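Local coordinates for protein ribonuclease J (Methanolobus psychrophilus R15, PDB 5HAB) that probably degrades RNA as an exoribonuclease of the beta-CASP family of metallo-beta-lactamases, at residues M73-L78 with P114-R119; T166-N171 with F181-T186; E220-L225 with R421-E426. The protein carries 1 engineered substitution. One frame throughout, in Å; residues are numbered along the deposited sequence.

Contact 1. Residues M73-L78 with P114-R119; sequences MHSLEL and PKLAHR
Ser-75 OG meets the edge of the Arg-119 guanidinium, near its plane, 3.0 Å from Arg-119 NH1. Setting OG beside its own backbone N (chi1 -54°) also turns the hydroxyl to Lys-115 O, to which it donates a hydrogen bond; the modelled length is so short that its exact value is doubtful. His-74, the N-cap residue of helix 75-81, comes up obliquely to the guanidinium, on the side of its plane where His-118 also lies. Its CE1 lies 3.1 Å from Arg-119 NH2, and that nitrogen sits at the rim of the imidazole, near the ring plane, while ring and guanidinium stand almost perpendicular at 85°. His-118 and His-74 come from opposite directions and meet rim to rim, with His-74 CE1 3.7 Å from His-118 NE2 and neither ring over the face of the other. Instead, His-118 lends its CE1 to a face of the Arg-119 guanidinium, 3.9 Å above its centre, so arginine is the hub between both histidines and the serine. Farther along, the Lys-115 chain crosses Leu-78 at about a right angle, its CG 3.7 Å from Leu-78 CD1. The first turn of helix 75-81 thus packs against helix 113-116 and the residues that follow it. Leu-116 continues inward to Met-55, just past strand 49-53, and to Asp-87, while Ala-117 O accepts a hydrogen bond from Asn-148 ND2.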
# COMPACT_ATOMS: atom_id res chain seq x y z
N MET B 73 -14.19 34.37 -7.93
CA MET B 73 -14.85 34.04 -6.68
C MET B 73 -14.24 34.89 -5.58
O MET B 73 -13.02 35.05 -5.52
CB MET B 73 -14.69 32.55 -6.33
CG MET B 73 -15.35 31.58 -7.29
SD MET B 73 -14.95 29.86 -6.90
CE MET B 73 -13.17 29.85 -7.07
N HIS B 74 -15.08 35.43 -4.70
CA HIS B 74 -14.54 36.16 -3.56
C HIS B 74 -14.49 35.26 -2.33
O HIS B 74 -14.83 34.08 -2.38
CB HIS B 74 -15.33 37.44 -3.28
CG HIS B 74 -14.48 38.52 -2.67
ND1 HIS B 74 -14.51 38.83 -1.33
CD2 HIS B 74 -13.54 39.32 -3.22
CE1 HIS B 74 -13.64 39.79 -1.09
NE2 HIS B 74 -13.04 40.11 -2.22
N SER B 75 -14.03 35.85 -1.23
CA SER B 75 -13.64 35.14 -0.02
C SER B 75 -14.63 34.10 0.50
O SER B 75 -14.23 32.99 0.83
CB SER B 75 -13.37 36.15 1.09
OG SER B 75 -12.44 37.12 0.66
N LEU B 76 -15.92 34.42 0.55
CA LEU B 76 -16.86 33.54 1.25
C LEU B 76 -17.12 32.25 0.49
O LEU B 76 -17.31 31.20 1.10
CB LEU B 76 -18.18 34.26 1.53
CG LEU B 76 -18.32 34.87 2.92
CD1 LEU B 76 -17.08 35.66 3.34
CD2 LEU B 76 -19.57 35.75 3.01
N GLU B 77 -17.09 32.32 -0.84
CA GLU B 77 -17.33 31.14 -1.65
C GLU B 77 -16.13 30.22 -1.53
O GLU B 77 -16.26 28.99 -1.43
CB GLU B 77 -17.59 31.53 -3.10
CG GLU B 77 -17.68 30.38 -4.08
CD GLU B 77 -18.01 30.84 -5.49
OE1 GLU B 77 -18.16 29.97 -6.38
OE2 GLU B 77 -18.13 32.07 -5.70
N LEU B 78 -14.95 30.82 -1.51
CA LEU B 78 -13.71 30.09 -1.31
C LEU B 78 -13.69 29.45 0.07
O LEU B 78 -13.19 28.35 0.23
CB LEU B 78 -12.51 31.01 -1.49
CG LEU B 78 -12.16 31.42 -2.92
CD1 LEU B 78 -11.12 32.52 -2.90
CD2 LEU B 78 -11.64 30.22 -3.70
N PRO B 114 -4.48 37.78 -0.80
CA PRO B 114 -5.32 38.73 -1.55
C PRO B 114 -6.81 38.60 -1.29
O PRO B 114 -7.58 39.43 -1.78
CB PRO B 114 -5.02 38.37 -3.02
CG PRO B 114 -3.77 37.58 -2.99
CD PRO B 114 -3.81 36.84 -1.72
N LYS B 115 -7.22 37.59 -0.54
CA LYS B 115 -8.65 37.37 -0.34
C LYS B 115 -9.12 37.75 1.06
O LYS B 115 -10.29 38.09 1.25
CB LYS B 115 -8.98 35.90 -0.63
CG LYS B 115 -9.29 35.63 -2.10
CD LYS B 115 -10.11 36.75 -2.71
CE LYS B 115 -10.15 36.65 -4.22
NZ LYS B 115 -10.96 35.49 -4.68
N LEU B 116 -8.22 37.70 2.04
CA LEU B 116 -8.61 37.93 3.43
C LEU B 116 -7.83 39.07 4.10
O LEU B 116 -8.32 39.65 5.07
CB LEU B 116 -8.45 36.65 4.25
CG LEU B 116 -9.19 35.38 3.82
CD1 LEU B 116 -8.71 34.20 4.64
CD2 LEU B 116 -10.69 35.55 3.95
N ALA B 117 -6.63 39.36 3.62
CA ALA B 117 -5.77 40.32 4.31
C ALA B 117 -6.35 41.74 4.31
O ALA B 117 -6.15 42.50 5.26
CB ALA B 117 -4.39 40.33 3.71
N HIS B 118 -7.09 42.09 3.26
CA HIS B 118 -7.56 43.47 3.09
C HIS B 118 -8.66 43.84 4.07
O HIS B 118 -9.06 45.01 4.15
CB HIS B 118 -8.06 43.69 1.65
CG HIS B 118 -9.24 42.86 1.28
ND1 HIS B 118 -10.52 43.13 1.72
CD2 HIS B 118 -9.35 41.77 0.48
CE1 HIS B 118 -11.36 42.24 1.23
NE2 HIS B 118 -10.67 41.40 0.47
N ARG B 119 -9.18 42.86 4.81
CA ARG B 119 -10.22 43.12 5.80
C ARG B 119 -9.66 43.48 7.17
O ARG B 119 -10.40 43.88 8.06
CB ARG B 119 -11.15 41.91 5.93
CG ARG B 119 -12.12 41.79 4.78
CD ARG B 119 -13.16 40.73 5.02
NE ARG B 119 -13.93 40.49 3.81
CZ ARG B 119 -13.67 39.52 2.95
NH1 ARG B 119 -12.64 38.71 3.17
NH2 ARG B 119 -14.41 39.37 1.86

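Contact 2. Residues T166-N171 with F181-T186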
# COMPACT_ATOMS: atom_id res chain seq x y z
N THR B 166 6.77 42.14 20.73
CA THR B 166 7.76 42.32 19.66
C THR B 166 7.84 41.06 18.80
O THR B 166 7.59 39.96 19.27
CB THR B 166 9.18 42.63 20.20
OG1 THR B 166 9.70 41.49 20.88
CG2 THR B 166 9.15 43.83 21.14
N ILE B 167 8.18 41.23 17.53
CA ILE B 167 8.28 40.10 16.61
C ILE B 167 9.72 39.91 16.13
O ILE B 167 10.31 40.81 15.54
CB ILE B 167 7.33 40.30 15.42
CG1 ILE B 167 5.88 40.17 15.87
CG2 ILE B 167 7.65 39.32 14.31
CD1 ILE B 167 4.88 40.47 14.78
N GLU B 168 10.25 38.71 16.37
CA GLU B 168 11.59 38.34 15.95
C GLU B 168 11.55 37.29 14.84
O GLU B 168 10.80 36.31 14.94
CB GLU B 168 12.39 37.81 17.15
CG GLU B 168 13.78 37.28 16.82
CD GLU B 168 14.49 36.74 18.05
OE1 GLU B 168 13.90 36.79 19.15
OE2 GLU B 168 15.64 36.28 17.93
N PHE B 169 12.34 37.49 13.79
CA PHE B 169 12.50 36.47 12.75
C PHE B 169 13.78 35.67 13.00
O PHE B 169 14.83 36.24 13.32
CB PHE B 169 12.54 37.10 11.36
CG PHE B 169 11.19 37.44 10.79
CD1 PHE B 169 10.04 37.27 11.54
CD2 PHE B 169 11.07 37.92 9.50
CE1 PHE B 169 8.79 37.58 11.01
CE2 PHE B 169 9.82 38.24 8.97
CZ PHE B 169 8.69 38.06 9.72
N ILE B 170 13.70 34.35 12.86
CA ILE B 170 14.87 33.48 12.96
C ILE B 170 14.99 32.71 11.66
O ILE B 170 14.02 32.13 11.20
CB ILE B 170 14.78 32.53 14.15
CG1 ILE B 170 14.55 33.32 15.44
CG2 ILE B 170 16.03 31.67 14.26
CD1 ILE B 170 13.91 32.51 16.52
N ASN B 171 16.17 32.69 11.04
CA ASN B 171 16.29 32.04 9.74
C ASN B 171 16.13 30.53 9.88
O ASN B 171 16.54 29.93 10.88
CB ASN B 171 17.64 32.37 9.08
CG ASN B 171 18.54 31.17 8.94
OD1 ASN B 171 19.36 30.89 9.82
ND2 ASN B 171 18.41 30.45 7.83
N PHE B 181 11.38 31.06 11.23
CA PHE B 181 10.60 30.88 12.45
C PHE B 181 10.21 32.27 12.92
O PHE B 181 10.99 33.22 12.76
CB PHE B 181 11.40 30.18 13.57
CG PHE B 181 11.78 28.75 13.29
CD1 PHE B 181 11.33 28.09 12.16
CD2 PHE B 181 12.57 28.05 14.19
CE1 PHE B 181 11.69 26.78 11.92
CE2 PHE B 181 12.92 26.74 13.96
CZ PHE B 181 12.48 26.10 12.83
N VAL B 182 9.05 32.40 13.54
CA VAL B 182 8.71 33.69 14.13
C VAL B 182 8.51 33.54 15.63
O VAL B 182 7.79 32.66 16.09
CB VAL B 182 7.48 34.34 13.44
CG1 VAL B 182 6.34 33.36 13.30
CG2 VAL B 182 7.02 35.57 14.21
N ALA B 183 9.20 34.39 16.39
CA ALA B 183 9.05 34.44 17.84
C ALA B 183 8.32 35.72 18.26
O ALA B 183 8.77 36.83 17.97
CB ALA B 183 10.41 34.36 18.53
N ILE B 184 7.18 35.55 18.91
CA ILE B 184 6.41 36.65 19.45
C ILE B 184 6.77 36.83 20.92
O ILE B 184 6.39 36.02 21.77
CB ILE B 184 4.91 36.42 19.26
CG1 ILE B 184 4.59 36.32 17.76
CG2 ILE B 184 4.10 37.53 19.91
CD1 ILE B 184 3.17 35.98 17.47
N HIS B 185 7.53 37.88 21.22
CA HIS B 185 7.93 38.16 22.59
C HIS B 185 6.85 38.95 23.31
O HIS B 185 6.39 40.00 22.83
CB HIS B 185 9.26 38.92 22.62
CG HIS B 185 10.39 38.17 21.99
ND1 HIS B 185 11.16 37.25 22.68
CD2 HIS B 185 10.90 38.21 20.73
CE1 HIS B 185 12.08 36.75 21.87
NE2 HIS B 185 11.94 37.32 20.69
N THR B 186 6.47 38.42 24.47
CA THR B 186 5.46 38.98 25.35
C THR B 186 6.10 39.20 26.72
O THR B 186 7.15 38.62 27.00
CB THR B 186 4.24 38.03 25.51
OG1 THR B 186 4.55 37.01 26.47
CG2 THR B 186 3.86 37.40 24.18
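Val-182 is the central bump on one face of the antiparallel pair, its CG2 pushed into the dip between Ile-167 and Phe-169. That methyl lies 3.8 Å from Ile-167 CG2 on one side, and on the other it meets the edge of the phenylalanine ring, 4.2 Å from Phe-169 CE1. Ile-184 extends the same ridge, with its CG1 4.5 Å from Ile-167 CG1. These four residues line one apolar face of this hairpin, and Ile-51 and Ile-53 of strand 49-53 pack against it.

The relief of the other face is set by Ala-183, whose single methyl makes a low spot among larger neighbours. Ile-170 leans over it, CD1 coming 4.4 Å from Ala-183 CB, while the stem of Ile-170 rests against that of Phe-181, with CB 4.2 Å from CB. From the other end of the hairpin His-185 reaches diagonally to Glu-168 on the neighbouring strand, whose chain runs out extended with CG anti to the backbone N (chi1 175°). His-185 NE2 donates a short hydrogen bond of 2.5 Å to Glu-168 OE1, and carboxylate and imidazole are nearly coplanar, 18° apart. Thr-166 flanks this pair, its OG1 3.1 Å from His-185 CB. A salt bridge from Glu-168 OE2 to Arg-213 grips the second oxygen, so both ends of this buried carboxylate are held and its rotation is fixed. Leu-214 and Leu-217 of the same helix, 211-220, cover Phe-181 and Ile-170.

A regular ladder of paired backbone hydrogen bonds joins the strands. They form a beta hairpin, with one face against the partner sheet and the other under a helix, the layering characteristic of the alpha-beta-beta-alpha sandwich of the metallo-beta-lactamase fold.

Contact 3. Residues E220-L225 with R421-E426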
# COMPACT_ATOMS: atom_id res chain seq x y z
N GLU B 220 15.56 31.47 27.67
CA GLU B 220 14.86 32.70 28.01
C GLU B 220 13.41 32.43 28.42
O GLU B 220 12.85 33.12 29.26
CB GLU B 220 14.90 33.68 26.83
CG GLU B 220 16.29 34.22 26.51
CD GLU B 220 16.34 34.92 25.17
OE1 GLU B 220 15.27 35.20 24.59
OE2 GLU B 220 17.47 35.20 24.69
N GLY B 221 12.81 31.41 27.80
CA GLY B 221 11.47 31.01 28.17
C GLY B 221 10.49 31.01 27.01
O GLY B 221 10.08 32.07 26.54
N VAL B 222 10.13 29.82 26.55
CA VAL B 222 9.14 29.68 25.49
C VAL B 222 7.84 29.16 26.08
O VAL B 222 7.80 28.06 26.64
CB VAL B 222 9.64 28.77 24.35
CG1 VAL B 222 8.57 28.60 23.29
CG2 VAL B 222 10.90 29.35 23.73
N ILE B 223 6.80 29.97 25.98
CA ILE B 223 5.47 29.63 26.48
C ILE B 223 4.84 28.52 25.65
O ILE B 223 4.27 27.56 26.19
CB ILE B 223 4.55 30.87 26.49
CG1 ILE B 223 5.15 31.99 27.35
CG2 ILE B 223 3.16 30.50 26.96
CD1 ILE B 223 4.40 33.30 27.26
N ALA B 224 4.93 28.65 24.34
CA ALA B 224 4.25 27.74 23.43
C ALA B 224 4.99 27.63 22.11
O ALA B 224 5.54 28.61 21.60
CB ALA B 224 2.81 28.19 23.20
N LEU B 225 5.02 26.42 21.58
CA LEU B 225 5.56 26.17 20.25
C LEU B 225 4.43 25.69 19.35
O LEU B 225 3.73 24.73 19.68
CB LEU B 225 6.69 25.14 20.31
CG LEU B 225 7.17 24.56 18.97
CD1 LEU B 225 7.74 25.66 18.08
CD2 LEU B 225 8.20 23.46 19.18
N ARG B 421 13.98 19.72 22.02
CA ARG B 421 15.01 19.76 23.07
C ARG B 421 15.69 21.12 23.15
O ARG B 421 16.18 21.51 24.21
CB ARG B 421 16.06 18.68 22.83
CG ARG B 421 15.60 17.26 23.12
CD ARG B 421 16.78 16.29 23.24
NE ARG B 421 18.01 16.93 23.70
CZ ARG B 421 19.03 17.25 22.91
NH1 ARG B 421 18.97 16.99 21.61
NH2 ARG B 421 20.11 17.84 23.42
N MET B 422 15.69 21.86 22.05
CA MET B 422 16.32 23.18 22.04
C MET B 422 15.40 24.27 22.59
O MET B 422 15.80 25.05 23.46
CB MET B 422 16.77 23.53 20.63
CG MET B 422 18.00 22.76 20.17
SD MET B 422 18.62 23.28 18.56
CE MET B 422 17.31 22.69 17.49
N LEU B 423 14.17 24.32 22.10
CA LEU B 423 13.25 25.38 22.50
C LEU B 423 12.66 25.15 23.88
O LEU B 423 12.20 26.09 24.53
CB LEU B 423 12.13 25.53 21.47
CG LEU B 423 12.51 26.24 20.17
CD1 LEU B 423 11.32 26.32 19.22
CD2 LEU B 423 13.04 27.63 20.49
N LYS B 424 12.68 23.89 24.32
CA LYS B 424 12.06 23.48 25.58
C LYS B 424 10.72 24.18 25.86
O LYS B 424 10.54 24.78 26.91
CB LYS B 424 13.03 23.70 26.75
CG LYS B 424 14.36 22.98 26.58
CD LYS B 424 15.31 23.28 27.73
CE LYS B 424 16.76 23.23 27.28
NZ LYS B 424 17.70 23.66 28.36
N PRO B 425 9.79 24.12 24.90
CA PRO B 425 8.55 24.87 25.10
C PRO B 425 7.70 24.33 26.26
O PRO B 425 7.72 23.14 26.55
CB PRO B 425 7.82 24.70 23.77
CG PRO B 425 8.28 23.38 23.27
CD PRO B 425 9.73 23.30 23.68
N GLU B 426 6.96 25.23 26.89
CA GLU B 426 6.08 24.87 27.98
C GLU B 426 4.83 24.16 27.45
O GLU B 426 4.29 23.26 28.09
CB GLU B 426 5.69 26.12 28.77
CG GLU B 426 4.83 25.89 29.98
CD GLU B 426 4.59 27.17 30.76
OE1 GLU B 426 5.19 28.21 30.38
OE2 GLU B 426 3.81 27.15 31.74
O HOH W 1 11.46 27.59 27.63
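Leu-225 lies against the ring of Pro-425 and reaches on to Leu-423. Its CB starts the contact, 3.7 Å from Pro-425 CB and 3.8 Å from Pro-425 CG, so the first carbon of the side chain already rests on the proline. CG is held anti to the backbone N (chi1 168°), and from this branch point the two methyls part. CD2 stays with the proline, 4.1 Å from Pro-425 CG. CD1 goes to the helix instead and ends 3.8 Å from Leu-423 CD1, the two leucines crossing at about a right angle.

Val-222 packs against the same proline. It runs side by side with Pro-425, its CG1 4.0 Å from Pro-425 CB, while CG2 lies 3.6 Å from Leu-423 O, close to the last carbonyls of helix 413-423. The backbone completes the clasp: Glu-426 N donates to Val-222 O over 3.0 Å. A bridging water accepts from Val-222 N and donates to Lys-424 O, so both polar backbone atoms of the valine are engaged with this turn. Beside them Glu-426 CB packs 3.3 Å from Ile-223 O.

Val-192 of strand 189-194 supports Val-222, Leu-225 and Leu-423 together, and Leu-217 of helix 211-220 closes on Leu-423. Leaving helix 413-423 at Lys-424, where phi turns positive, the chain runs into strand 427-431, which joins strand 222-228 in parallel. The contact is therefore where the chain, after the parallel beta-CASP sheet inserted between the two segments, returns to complete a sheet of the metallo-beta-lactamase fold.

Overall arrangement
Contacts 2 and 3 are neighbours on one six-stranded sheet, their centres 13 Å apart, and they touch where Thr-186 OG1 packs 3.8 Å from Ile-223 CD1. Arg-213 of helix 211-220 also ties them, by salt bridges to Glu-168 and Glu-220. Contact 1 stands apart, its centre 27 Å from that of contact 2 and 34 Å from that of contact 3, but it is nearest to the bound RNA, about 9 Å by nearest atoms against about 13 and 17 Å. The His-x-His-x-Asp-His motif, which in this superfamily binds the catalytic metals and here probably carries the engineered substitution, lies in the chain between the segments of contact 1, just before 114-119. None of the three touches the RNA.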